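Local atomic coordinates of cysteine protease (Xylella fastidiosa, PDB entry 3OIS), a protein that probably cleaves peptide bonds as a cysteine protease of the papain family, and also binds the nucleotide UDP. Residues A[82-87]-A[100-105]; A[110-115]-A[120-125]. One frame throughout, in Å; residues are numbered along the deposited sequence. Where two conformers were deposited one is given.

Contact 1: residues A[82-87]-A[100-105]; sequences ALAAAI and FIPSRL
P102 presses the edge of its ring onto helix 78-93 between A84 and I87. Its CG carries most of the load: it lies 3.2 Å from the carbonyl O of A84 and 3.7 Å from I87 CG2. P102 CB faces A84 CB at 4.1 Å. The methyl of A84 (CB) meets R104 at the start of its chain, CG, at 3.6 Å. A small residue suits position 84, because it lets the loop approach until the CA atoms of A84 and P102 are only 5.3 Å apart. This is the long central helix of the mainly helical domain in the papain-like fold, and it receives the loop leading into helix 104-114.

I87 meets the proline with one branch only. CG2 stands anti to the backbone N and touches the ring, while CG1 takes the place beside that N (chi1 -73°) and carries the rest of the chain away from the loop. I87 also touches L133 of helix 126-135, I286 of strand 280-287 and I181, so it ties the loop contact to a second helix and to the sheet. Toward 82-87, R104 offers CG of its aliphatic chain, which bends at chi3 (-65°) to bring the guanidinium to E141 (salt bridge) and Y146 (cation-pi).

S103 is the N-cap of helix 104-114, its OG bonded to F106 N and also to W144 O, and the backbones of I101 and S103 pair with E141 and C139. F100 turns its ring edge toward P102 CA and packs edge-to-face with Y179.

Thus the contact is apolar apart from the carbonyl O of A84, which lies against the ring carbons of P102. Proline brings no N-H needing a partner into this buried place, and the arginine's charge is answered farther out by E141.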
ATOM      1  N   ALA A  82       0.127  -0.703  -3.097  1.00 13.32           N
ATOM      2  CA  ALA A  82       1.204  -0.863  -2.158  1.00 14.84           C
ATOM      3  C   ALA A  82       1.653  -2.342  -2.134  1.00 14.80           C
ATOM      4  O   ALA A  82       2.840  -2.619  -2.176  1.00 14.87           O
ATOM      5  CB  ALA A  82       0.795  -0.416  -0.733  1.00 14.20           C
ATOM      6  N   LEU A  83       0.686  -3.280  -2.067  1.00 13.49           N
ATOM      7  CA  LEU A  83       1.033  -4.668  -1.979  1.00 13.99           C
ATOM      8  C   LEU A  83       1.588  -5.231  -3.295  1.00 14.20           C
ATOM      9  O   LEU A  83       2.503  -6.102  -3.256  1.00 14.29           O
ATOM     10  CB  LEU A  83      -0.193  -5.486  -1.547  1.00 15.02           C
ATOM     11  CG  LEU A  83      -0.489  -5.312  -0.042  1.00 13.39           C
ATOM     12  CD1 LEU A  83      -1.958  -5.949   0.299  1.00 13.97           C
ATOM     13  CD2 LEU A  83       0.616  -5.957   0.891  1.00 12.50           C
ATOM     14  N   ALA A  84       1.081  -4.768  -4.448  1.00 14.41           N
ATOM     15  CA  ALA A  84       1.655  -5.144  -5.781  1.00 14.56           C
ATOM     16  C   ALA A  84       3.131  -4.820  -5.786  1.00 14.58           C
ATOM     17  O   ALA A  84       3.946  -5.670  -6.240  1.00 16.41           O
ATOM     18  CB  ALA A  84       0.966  -4.408  -6.910  1.00 15.64           C
ATOM     19  N   ALA A  85       3.478  -3.644  -5.267  1.00 13.94           N
ATOM     20  CA  ALA A  85       4.894  -3.202  -5.244  1.00 13.69           C
ATOM     21  C   ALA A  85       5.729  -4.058  -4.262  1.00 14.79           C
ATOM     22  O   ALA A  85       6.909  -4.387  -4.533  1.00 13.84           O
ATOM     23  CB  ALA A  85       5.008  -1.646  -4.958  1.00 12.96           C
ATOM     24  N   ALA A  86       5.194  -4.412  -3.078  1.00 14.50           N
ATOM     25  CA  ALA A  86       5.927  -5.260  -2.154  1.00 14.67           C
ATOM     26  C   ALA A  86       6.256  -6.576  -2.856  1.00 16.43           C
ATOM     27  O   ALA A  86       7.398  -7.060  -2.702  1.00 16.27           O
ATOM     28  CB  ALA A  86       5.071  -5.516  -0.877  1.00 16.50           C
ATOM     29  N   ILE A  87       5.271  -7.162  -3.584  1.00 14.38           N
ATOM     30  CA  ILE A  87       5.442  -8.426  -4.359  1.00 15.85           C
ATOM     31  C   ILE A  87       6.495  -8.217  -5.463  1.00 13.78           C
ATOM     32  O   ILE A  87       7.390  -9.054  -5.596  1.00 14.98           O
ATOM     33  CB  ILE A  87       4.158  -8.855  -5.031  1.00 14.35           C
ATOM     34  CG1 ILE A  87       3.206  -9.380  -3.960  1.00 14.67           C
ATOM     35  CG2 ILE A  87       4.455 -10.025  -5.995  1.00 15.74           C
ATOM     36  CD1 ILE A  87       3.677 -10.717  -3.267  1.00 19.25           C
ATOM     37  N   PHE A 100       7.422  -8.781 -13.622  1.00 24.42           N
ATOM     38  CA  PHE A 100       6.144  -8.263 -14.128  1.00 24.18           C
ATOM     39  C   PHE A 100       5.524  -7.388 -13.057  1.00 21.77           C
ATOM     40  O   PHE A 100       5.860  -7.551 -11.893  1.00 21.82           O
ATOM     41  CB  PHE A 100       5.159  -9.402 -14.540  1.00 23.76           C
ATOM     42  CG  PHE A 100       4.877 -10.388 -13.421  1.00 24.20           C
ATOM     43  CD1 PHE A 100       5.591 -11.549 -13.321  1.00 24.71           C
ATOM     44  CD2 PHE A 100       3.920 -10.112 -12.437  1.00 22.80           C
ATOM     45  CE1 PHE A 100       5.357 -12.466 -12.275  1.00 26.79           C
ATOM     46  CE2 PHE A 100       3.669 -11.029 -11.379  1.00 25.40           C
ATOM     47  CZ  PHE A 100       4.406 -12.194 -11.288  1.00 28.48           C
ATOM     48  N   ILE A 101       4.632  -6.484 -13.455  1.00 19.13           N
ATOM     49  CA  ILE A 101       3.819  -5.739 -12.478  1.00 16.82           C
ATOM     50  C   ILE A 101       2.694  -6.722 -12.062  1.00 17.02           C
ATOM     51  O   ILE A 101       2.018  -7.256 -12.927  1.00 16.61           O
ATOM     52  CB  ILE A 101       3.204  -4.506 -13.112  1.00 15.45           C
ATOM     53  CG1 ILE A 101       4.308  -3.448 -13.395  1.00 19.37           C
ATOM     54  CG2 ILE A 101       2.242  -3.829 -12.117  1.00 22.74           C
ATOM     55  CD1 ILE A 101       3.797  -2.245 -14.283  1.00 19.65           C
ATOM     56  N   PRO A 102       2.553  -6.986 -10.749  1.00 15.52           N
ATOM     57  CA  PRO A 102       1.437  -7.854 -10.308  1.00 15.77           C
ATOM     58  C   PRO A 102       0.081  -7.186 -10.578  1.00 17.33           C
ATOM     59  O   PRO A 102      -0.028  -5.936 -10.512  1.00 17.46           O
ATOM     60  CB  PRO A 102       1.654  -8.002  -8.790  1.00 14.06           C
ATOM     61  CG  PRO A 102       3.122  -7.706  -8.591  1.00 16.63           C
ATOM     62  CD  PRO A 102       3.470  -6.675  -9.622  1.00 13.81           C
ATOM     63  N   SER A 103      -0.914  -7.991 -10.953  1.00 13.63           N
ATOM     64  CA  SER A 103      -2.291  -7.472 -11.185  1.00 14.20           C
ATOM     65  C   SER A 103      -2.967  -6.825  -9.965  1.00 13.38           C
ATOM     66  O   SER A 103      -3.468  -7.523  -9.076  1.00 14.11           O
ATOM     67  CB  SER A 103      -3.224  -8.571 -11.715  1.00 13.80           C
ATOM     68  OG  SER A 103      -4.485  -7.972 -11.889  1.00 14.03           O
ATOM     69  N   ARG A 104      -3.026  -5.498  -9.978  1.00 12.26           N
ATOM     70  CA  ARG A 104      -3.616  -4.722  -8.858  1.00 12.78           C
ATOM     71  C   ARG A 104      -5.105  -4.953  -8.772  1.00 14.33           C
ATOM     72  O   ARG A 104      -5.645  -5.076  -7.663  1.00 13.44           O
ATOM     73  CB  ARG A 104      -3.316  -3.252  -9.068  1.00 13.35           C
ATOM     74  CG  ARG A 104      -1.778  -2.965  -8.746  1.00 15.51           C
ATOM     75  CD  ARG A 104      -1.390  -1.566  -9.274  1.00 13.68           C
ATOM     76  NE  ARG A 104      -1.439  -1.425 -10.740  1.00 14.03           N
ATOM     77  CZ  ARG A 104      -1.624  -0.294 -11.436  1.00 13.64           C
ATOM     78  NH1 ARG A 104      -1.852   0.881 -10.838  1.00 14.07           N
ATOM     79  NH2 ARG A 104      -1.621  -0.380 -12.814  1.00 17.13           N
ATOM     80  N   LEU A 105      -5.779  -5.079  -9.924  1.00 12.92           N
ATOM     81  CA  LEU A 105      -7.242  -5.295  -9.841  1.00 13.82           C
ATOM     82  C   LEU A 105      -7.543  -6.714  -9.380  1.00 13.39           C
ATOM     83  O   LEU A 105      -8.531  -6.918  -8.738  1.00 13.77           O
ATOM     84  CB  LEU A 105      -7.927  -5.113 -11.192  1.00 12.01           C
ATOM     85  CG  LEU A 105      -8.032  -3.656 -11.648  1.00 12.41           C
ATOM     86  CD1 LEU A 105      -8.923  -3.633 -12.912  1.00 14.96           C
ATOM     87  CD2 LEU A 105      -8.687  -2.783 -10.538  1.00 18.63           C
TER

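Contact 2: residues A[110-115]-A[120-125]; sequences NERKIE and YDSGAM
The guanidinium of R112 has Y120 O at its edge, while the ring of Y108 forms a cation-pi contact with it. NH1 donates to Y120 O at 2.9 Å, but the bond is bent: the N-H...O angle is 141°, and the nitrogen sits 36° out of the carbonyl plane. NE and NH2 are bonded to Y108 O and A164 O, so the group is fixed in rotation, a task suited to arginine with its several donors.

After helix 104-114 a short loop leads to an inverse gamma turn centred on D121, and from there to the short, weakly bonded strand 124-125 of the papain-like fold, where the backbone of A124 bonds with G34 and I36, parallel to strand 35-36.

Two carboxylates each have a methyl over one face. A124 CB lies above that of E111, 3.4 Å from its CD, and the small alanine lets helix and strand come this close. E111 has its hydrogen bond outside the two segments, OE2 with T79 OG1. Farther along, M125 sets CE over the carboxylate of E115, 4.1 Å from its CD; the methionine chain is extended beyond CG, which gives it the length to get there.

Between the Y120 bond and the A124 methyl, S122 and G123 pack closely against the helix. G123, with positive phi (74°), turns the backbone, and a water donates to its O at 2.9 Å. S122 OG lies against the aliphatic chain of R112, 3.1 Å from CD, and its hydroxyl donates along its own segment to G123 O at 2.9 Å.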
ATOM      1  N   ASN A 110     -10.420  -9.442  -5.164  1.00 12.98           N
ATOM      2  CA  ASN A 110     -10.491 -10.404  -4.145  1.00 13.13           C
ATOM      3  C   ASN A 110     -10.542  -9.834  -2.738  1.00 14.07           C
ATOM      4  O   ASN A 110     -11.186 -10.420  -1.870  1.00 14.11           O
ATOM      5  CB  ASN A 110      -9.383 -11.454  -4.369  1.00 12.96           C
ATOM      6  CG  ASN A 110      -9.710 -12.317  -5.607  1.00 15.87           C
ATOM      7  OD1 ASN A 110     -10.691 -13.024  -5.627  1.00 16.79           O
ATOM      8  ND2 ASN A 110      -8.904 -12.199  -6.641  1.00 15.90           N
ATOM      9  N   GLU A 111      -9.905  -8.686  -2.487  1.00 14.47           N
ATOM     10  CA  GLU A 111     -10.067  -8.060  -1.168  1.00 12.33           C
ATOM     11  C   GLU A 111     -11.550  -7.778  -0.901  1.00 11.76           C
ATOM     12  O   GLU A 111     -11.999  -7.991   0.182  1.00 13.01           O
ATOM     13  CB  GLU A 111      -9.351  -6.697  -1.094  1.00 12.46           C
ATOM     14  CG  GLU A 111      -7.861  -6.809  -1.071  1.00 13.93           C
ATOM     15  CD  GLU A 111      -7.152  -5.466  -1.256  1.00 12.50           C
ATOM     16  OE1 GLU A 111      -7.511  -4.702  -2.153  1.00 14.70           O
ATOM     17  OE2 GLU A 111      -6.264  -5.190  -0.392  1.00 13.40           O
ATOM     18  N   ARG A 112     -12.299  -7.352  -1.902  1.00 13.42           N
ATOM     19  CA  ARG A 112     -13.708  -6.914  -1.697  1.00 14.20           C
ATOM     20  C   ARG A 112     -14.664  -8.151  -1.634  1.00 16.23           C
ATOM     21  O   ARG A 112     -15.803  -7.993  -1.359  1.00 17.35           O
ATOM     22  CB  ARG A 112     -14.106  -5.947  -2.782  1.00 13.46           C
ATOM     23  CG  ARG A 112     -13.365  -4.563  -2.384  1.00 15.17           C
ATOM     24  CD  ARG A 112     -13.686  -3.482  -3.411  1.00 13.22           C
ATOM     25  NE  ARG A 112     -13.016  -3.956  -4.582  1.00 21.68           N
ATOM     26  CZ  ARG A 112     -13.532  -3.926  -5.768  1.00 18.31           C
ATOM     27  NH1 ARG A 112     -14.730  -3.341  -5.956  1.00 20.76           N
ATOM     28  NH2 ARG A 112     -12.805  -4.427  -6.752  1.00 18.78           N
ATOM     29  N   LYS A 113     -14.143  -9.348  -1.897  1.00 14.77           N
ATOM     30  CA  LYS A 113     -14.856 -10.624  -1.547  1.00 14.89           C
ATOM     31  C   LYS A 113     -14.815 -10.871  -0.066  1.00 16.79           C
ATOM     32  O   LYS A 113     -15.689 -11.595   0.473  1.00 17.84           O
ATOM     33  CB  LYS A 113     -14.222 -11.833  -2.275  1.00 13.84           C
ATOM     34  CG  LYS A 113     -14.352 -11.707  -3.833  1.00 16.03           C
ATOM     35  CD  LYS A 113     -15.794 -11.715  -4.384  1.00 20.92           C
ATOM     36  CE  LYS A 113     -16.461 -13.080  -4.249  1.00 22.61           C
ATOM     37  NZ  LYS A 113     -17.975 -12.954  -4.542  1.00 27.36           N
ATOM     38  N   ILE A 114     -13.813 -10.353   0.641  1.00 17.65           N
ATOM     39  CA  ILE A 114     -13.704 -10.536   2.071  1.00 16.22           C
ATOM     40  C   ILE A 114     -14.470  -9.442   2.864  1.00 18.12           C
ATOM     41  O   ILE A 114     -15.292  -9.751   3.777  1.00 17.76           O
ATOM     42  CB  ILE A 114     -12.186 -10.493   2.553  1.00 16.61           C
ATOM     43  CG1 ILE A 114     -11.479 -11.658   1.852  1.00 18.22           C
ATOM     44  CG2 ILE A 114     -12.145 -10.727   4.011  1.00 14.13           C
ATOM     45  CD1 ILE A 114      -9.919 -11.589   1.926  1.00 18.59           C
ATOM     46  N   GLU A 115     -14.191  -8.187   2.479  1.00 18.03           N
ATOM     47  CA  GLU A 115     -14.774  -7.032   3.154  1.00 18.83           C
ATOM     48  C   GLU A 115     -15.013  -5.939   2.087  1.00 19.26           C
ATOM     49  O   GLU A 115     -14.112  -5.671   1.269  1.00 22.05           O
ATOM     50  CB  GLU A 115     -13.738  -6.588   4.205  1.00 19.84           C
ATOM     51  CG  GLU A 115     -14.110  -5.264   4.927  1.00 20.64           C
ATOM     52  CD  GLU A 115     -14.841  -5.474   6.239  1.00 21.17           C
ATOM     53  OE1 GLU A 115     -14.662  -6.513   6.932  1.00 19.83           O
ATOM     54  OE2 GLU A 115     -15.500  -4.506   6.709  1.00 22.62           O
ATOM     55  N   TYR A 120     -18.683  -1.970  -5.678  1.00 12.84           N
ATOM     56  CA  TYR A 120     -18.555  -0.635  -5.127  0.70 14.17           C
ATOM     57  C   TYR A 120     -17.059  -0.313  -4.878  1.00 13.15           C
ATOM     58  O   TYR A 120     -16.272  -1.264  -4.667  1.00 13.17           O
ATOM     59  CB  TYR A 120     -19.373  -0.688  -3.816  0.70 15.60           C
ATOM     60  CG  TYR A 120     -20.838  -1.027  -4.151  0.70 16.17           C
ATOM     61  CD1 TYR A 120     -21.736   0.007  -4.470  0.70 18.69           C
ATOM     62  CD2 TYR A 120     -21.298  -2.363  -4.171  0.70 15.94           C
ATOM     63  CE1 TYR A 120     -23.078  -0.276  -4.821  0.70 18.07           C
ATOM     64  CE2 TYR A 120     -22.631  -2.660  -4.523  0.70 16.98           C
ATOM     65  CZ  TYR A 120     -23.501  -1.614  -4.866  0.70 20.78           C
ATOM     66  OH  TYR A 120     -24.798  -1.869  -5.209  0.70 21.21           O
ATOM     67  N   ASP A 121     -16.680   0.960  -4.852  1.00 13.23           N
ATOM     68  CA  ASP A 121     -15.275   1.302  -4.658  1.00 13.52           C
ATOM     69  C   ASP A 121     -15.124   1.457  -3.129  1.00 14.10           C
ATOM     70  O   ASP A 121     -14.996   2.563  -2.569  1.00 14.28           O
ATOM     71  CB  ASP A 121     -14.991   2.611  -5.422  1.00 12.63           C
ATOM     72  CG  ASP A 121     -13.526   2.877  -5.583  1.00 17.34           C
ATOM     73  OD1 ASP A 121     -12.722   1.960  -5.376  1.00 14.65           O
ATOM     74  OD2 ASP A 121     -13.198   4.051  -5.919  1.00 16.52           O
ATOM     75  N   SER A 122     -15.068   0.332  -2.416  1.00 12.31           N
ATOM     76  CA  SER A 122     -15.146   0.376  -0.998  1.00 14.40           C
ATOM     77  C   SER A 122     -13.804   0.610  -0.352  1.00 12.59           C
ATOM     78  O   SER A 122     -13.740   0.858   0.846  1.00 14.84           O
ATOM     79  CB  SER A 122     -15.745  -0.940  -0.504  1.00 15.47           C
ATOM     80  OG  SER A 122     -14.871  -1.993  -0.918  1.00 17.33           O
ATOM     81  N   GLY A 123     -12.704   0.441  -1.109  1.00 11.74           N
ATOM     82  CA  GLY A 123     -11.375   0.370  -0.454  1.00 10.78           C
ATOM     83  C   GLY A 123     -11.247  -1.020   0.238  1.00 11.92           C
ATOM     84  O   GLY A 123     -12.068  -1.928  -0.054  1.00 13.71           O
ATOM     85  N   ALA A 124     -10.220  -1.192   1.059  1.00 12.13           N
ATOM     86  CA  ALA A 124      -9.893  -2.484   1.631  1.00 12.98           C
ATOM     87  C   ALA A 124      -8.935  -2.337   2.824  1.00 12.20           C
ATOM     88  O   ALA A 124      -8.219  -1.303   2.965  1.00 12.29           O
ATOM     89  CB  ALA A 124      -9.238  -3.390   0.488  1.00 12.90           C
ATOM     90  N   MET A 125      -8.909  -3.373   3.668  1.00 11.89           N
ATOM     91  CA  MET A 125      -7.944  -3.463   4.742  1.00  9.94           C
ATOM     92  C   MET A 125      -6.700  -4.125   4.156  1.00 11.01           C
ATOM     93  O   MET A 125      -6.784  -5.049   3.349  1.00 13.02           O
ATOM     94  CB  MET A 125      -8.497  -4.341   5.881  1.00 12.91           C
ATOM     95  CG  MET A 125      -9.736  -3.718   6.527  1.00 10.99           C
ATOM     96  SD  MET A 125     -10.349  -4.988   7.747  1.00 15.23           S
ATOM     97  CE  MET A 125     -11.712  -4.012   8.428  1.00 13.20           C
TER
HETATM   98  O   HOH W   1     -11.992  -4.663   0.744  1.00 26.15           O

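Overall arrangement
Helix 104-114 joins the two contacts: contact 1 fixes its beginning against helix 78-93, and contact 2 fixes its end against the segment that leads into strand 124-125. Their centres lie 16 Å apart. Contact 1 is the deeper, about 9 Å from the centre of the chain against about 14 Å for contact 2, and every touching residue in it is buried; contact 2 has partly exposed members. The chemistry follows this. At 82-87 with 100-105, alanine, isoleucine and proline pack as hydrocarbon, whereas 110-115 with 120-125 mixes methyls with carboxylates, a guanidinium and a water. Each contact also places an arginine whose charged end finds partners beyond its own two segments.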